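Local coordinates for putative uncharacterized protein gbs1889 (Streptococcus agalactiae, PDB 3VXD) that hydrolyses unsaturated chondroitin, hyaluronan and heparin disaccharides, preferring sulfated ones, and so releases the unsaturated uronic acid from glycosaminoglycan fragments, at residues C176-Q181 with I256-R261. The protein carries 1 engineered substitution. Numbering follows the deposited sequence.
Sequences CLLNIQ and IPLSYR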
ATOM      1  N   CYS A 176      -4.743   6.516   7.775  1.00 25.89           N
ATOM      2  CA  CYS A 176      -5.664   7.567   7.325  1.00 25.76           C
ATOM      3  C   CYS A 176      -5.045   8.484   6.277  1.00 24.46           C
ATOM      4  O   CYS A 176      -5.768   9.158   5.551  1.00 24.27           O
ATOM      5  CB  CYS A 176      -6.183   8.407   8.494  1.00 25.92           C
ATOM      6  SG  CYS A 176      -7.563   7.665   9.390  1.00 29.95           S
ATOM      7  N   LEU A 177      -3.713   8.508   6.210  1.00 23.43           N
ATOM      8  CA  LEU A 177      -2.993   9.232   5.166  1.00 22.26           C
ATOM      9  C   LEU A 177      -3.284   8.654   3.774  1.00 21.93           C
ATOM     10  O   LEU A 177      -3.182   9.366   2.775  1.00 21.41           O
ATOM     11  CB  LEU A 177      -1.486   9.230   5.441  1.00 22.30           C
ATOM     12  CG  LEU A 177      -0.971   9.962   6.691  1.00 22.71           C
ATOM     13  CD1 LEU A 177       0.541   9.818   6.844  1.00 22.47           C
ATOM     14  CD2 LEU A 177      -1.364  11.426   6.673  1.00 22.48           C
ATOM     15  N   LEU A 178      -3.638   7.369   3.718  1.00 21.21           N
ATOM     16  CA  LEU A 178      -4.071   6.737   2.464  1.00 21.19           C
ATOM     17  C   LEU A 178      -5.586   6.822   2.306  1.00 21.00           C
ATOM     18  O   LEU A 178      -6.088   6.975   1.194  1.00 20.94           O
ATOM     19  CB  LEU A 178      -3.597   5.278   2.365  1.00 20.94           C
ATOM     20  CG  LEU A 178      -2.093   5.099   2.139  1.00 21.05           C
ATOM     21  CD1 LEU A 178      -1.365   4.869   3.468  1.00 21.13           C
ATOM     22  CD2 LEU A 178      -1.810   3.973   1.149  1.00 22.03           C
ATOM     23  N   ASN A 179      -6.293   6.728   3.431  1.00 20.81           N
ATOM     24  CA  ASN A 179      -7.749   6.889   3.507  1.00 20.63           C
ATOM     25  C   ASN A 179      -8.233   8.169   2.809  1.00 20.38           C
ATOM     26  O   ASN A 179      -9.211   8.143   2.059  1.00 20.69           O
ATOM     27  CB  ASN A 179      -8.151   6.911   4.990  1.00 20.97           C
ATOM     28  CG  ASN A 179      -9.595   6.485   5.251  1.00 21.70           C
ATOM     29  OD1 ASN A 179     -10.069   6.589   6.389  1.00 23.90           O
ATOM     30  ND2 ASN A 179     -10.288   5.993   4.230  1.00 19.98           N
ATOM     31  N   ILE A 180      -7.529   9.279   3.040  1.00 19.73           N
ATOM     32  CA  ILE A 180      -7.933  10.597   2.520  1.00 19.19           C
ATOM     33  C   ILE A 180      -7.777  10.777   0.998  1.00 18.68           C
ATOM     34  O   ILE A 180      -8.299  11.742   0.433  1.00 18.37           O
ATOM     35  CB  ILE A 180      -7.237  11.771   3.280  1.00 19.36           C
ATOM     36  CG1 ILE A 180      -5.703  11.710   3.144  1.00 19.38           C
ATOM     37  CG2 ILE A 180      -7.673  11.773   4.757  1.00 19.88           C
ATOM     38  CD1 ILE A 180      -4.959  12.913   3.778  1.00 18.69           C
ATOM     39  N   GLN A 181      -7.067   9.856   0.342  1.00 17.93           N
ATOM     40  CA  GLN A 181      -6.901   9.915  -1.115  1.00 17.37           C
ATOM     41  C   GLN A 181      -8.257   9.805  -1.801  1.00 17.23           C
ATOM     42  O   GLN A 181      -8.495  10.399  -2.857  1.00 16.36           O
ATOM     43  CB  GLN A 181      -5.935   8.834  -1.622  1.00 17.57           C
ATOM     44  CG  GLN A 181      -4.520   8.870  -0.992  1.00 16.85           C
ATOM     45  CD  GLN A 181      -3.956  10.283  -0.820  1.00 17.44           C
ATOM     46  OE1 GLN A 181      -3.491  10.658   0.270  1.00 17.86           O
ATOM     47  NE2 GLN A 181      -3.992  11.066  -1.882  1.00 14.90           N
ATOM     48  N   ILE A 256       2.333   9.959   2.802  1.00 12.88           N
ATOM     49  CA  ILE A 256       2.827  11.330   2.673  1.00 12.99           C
ATOM     50  C   ILE A 256       3.018  11.767   1.207  1.00 12.39           C
ATOM     51  O   ILE A 256       2.474  12.799   0.817  1.00 12.72           O
ATOM     52  CB  ILE A 256       4.103  11.581   3.525  1.00 13.38           C
ATOM     53  CG1 ILE A 256       3.787  11.440   5.019  1.00 13.71           C
ATOM     54  CG2 ILE A 256       4.698  12.957   3.239  1.00 13.51           C
ATOM     55  CD1 ILE A 256       5.020  11.254   5.887  1.00 15.02           C
ATOM     56  N   PRO A 257       3.782  11.000   0.398  1.00 11.92           N
ATOM     57  CA  PRO A 257       3.888  11.413  -1.003  1.00 11.90           C
ATOM     58  C   PRO A 257       2.545  11.409  -1.736  1.00 12.02           C
ATOM     59  O   PRO A 257       2.317  12.272  -2.563  1.00 12.52           O
ATOM     60  CB  PRO A 257       4.847  10.379  -1.629  1.00 11.62           C
ATOM     61  CG  PRO A 257       4.994   9.302  -0.635  1.00 11.98           C
ATOM     62  CD  PRO A 257       4.727   9.916   0.711  1.00 11.95           C
ATOM     63  N   LEU A 258       1.665  10.457  -1.438  1.00 12.27           N
ATOM     64  CA  LEU A 258       0.312  10.466  -2.020  1.00 12.63           C
ATOM     65  C   LEU A 258      -0.410  11.792  -1.756  1.00 13.29           C
ATOM     66  O   LEU A 258      -1.034  12.367  -2.661  1.00 13.09           O
ATOM     67  CB  LEU A 258      -0.523   9.298  -1.479  1.00 12.37           C
ATOM     68  CG  LEU A 258      -0.181   7.900  -2.003  1.00 11.92           C
ATOM     69  CD1 LEU A 258      -1.049   6.836  -1.318  1.00 11.57           C
ATOM     70  CD2 LEU A 258      -0.337   7.814  -3.520  1.00 10.22           C
ATOM     71  N   SER A 259      -0.307  12.272  -0.515  1.00 13.47           N
ATOM     72  CA  SER A 259      -0.896  13.549  -0.115  1.00 14.59           C
ATOM     73  C   SER A 259      -0.128  14.724  -0.724  1.00 14.73           C
ATOM     74  O   SER A 259      -0.729  15.723  -1.143  1.00 15.45           O
ATOM     75  CB  SER A 259      -0.928  13.675   1.414  1.00 14.70           C
ATOM     76  OG  SER A 259      -1.676  12.621   1.991  1.00 16.38           O
ATOM     77  N   TYR A 260       1.193  14.593  -0.797  1.00 14.86           N
ATOM     78  CA  TYR A 260       2.021  15.622  -1.428  1.00 14.77           C
ATOM     79  C   TYR A 260       1.577  15.947  -2.867  1.00 15.08           C
ATOM     80  O   TYR A 260       1.553  17.114  -3.260  1.00 14.41           O
ATOM     81  CB  TYR A 260       3.505  15.259  -1.386  1.00 14.91           C
ATOM     82  CG  TYR A 260       4.367  16.289  -2.073  1.00 14.34           C
ATOM     83  CD1 TYR A 260       4.772  17.452  -1.410  1.00 14.59           C
ATOM     84  CD2 TYR A 260       4.759  16.114  -3.396  1.00 14.64           C
ATOM     85  CE1 TYR A 260       5.568  18.411  -2.057  1.00 15.28           C
ATOM     86  CE2 TYR A 260       5.538  17.059  -4.047  1.00 14.17           C
ATOM     87  CZ  TYR A 260       5.933  18.202  -3.381  1.00 15.02           C
ATOM     88  OH  TYR A 260       6.706  19.127  -4.052  1.00 15.43           O
ATOM     89  N   ARG A 261       1.217  14.922  -3.637  1.00 15.17           N
ATOM     90  CA  ARG A 261       0.704  15.132  -4.998  1.00 16.04           C
ATOM     91  C   ARG A 261      -0.357  16.223  -5.037  1.00 16.00           C
ATOM     92  O   ARG A 261      -0.403  17.028  -5.960  1.00 15.65           O
ATOM     93  CB  ARG A 261       0.017  13.879  -5.532  1.00 16.04           C
ATOM     94  CG  ARG A 261       0.851  12.645  -5.680  1.00 16.18           C
ATOM     95  CD  ARG A 261      -0.056  11.560  -6.235  1.00 15.61           C
ATOM     96  NE  ARG A 261      -1.119  11.250  -5.280  1.00 14.04           N
ATOM     97  CZ  ARG A 261      -2.255  10.623  -5.571  1.00 14.28           C
ATOM     98  NH1 ARG A 261      -2.521  10.242  -6.818  1.00 13.15           N
ATOM     99  NH2 ARG A 261      -3.141  10.391  -4.604  1.00 13.38           N
TER
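The amide carbon CD of Gln181 lies at the edge of the Arg261 guanidinium, in its plane, with the amide itself turned 51° from it, while Leu258 CD2 sits 3.7 Å above one guanidinium face, nearer the margin of the group than its centre. In this alpha6/alpha6 barrel of a family 88 glycoside hydrolase, segment 176-181, from helix 176-179 to the start of helix 181-190, packs on helix 246-263. The amide of Gln181 is probably flipped in the model, so its N and O positions carry little weight; what is firm is that its chain, bent at chi2 (-41°), lays the flat end across Leu258, with CD 3.6 Å from Leu258 CB. The same leucine reaches Leu178, whose CD2 lies 3.9 Å from Leu258 CD1. Leu178 also lies close to the substrate-binding Trp251, which places the contact beside the substrate pocket. Farther along, Leu177 lies alongside Ile256, pointing the same way, with Leu177 CD1 4.1 Å from Ile256 CG1. Ser259 OG is hydrogen-bonded to Gly255 O, and Ile180 CD1 rests against that hydroxyl. Arg261 NH2 forms a salt bridge with the Trp398 carboxylate, and a bend at chi3 (-64°) brings Arg261 NE back to Leu258 O in a 2.8 Å bond that meets a carbonyl lone pair.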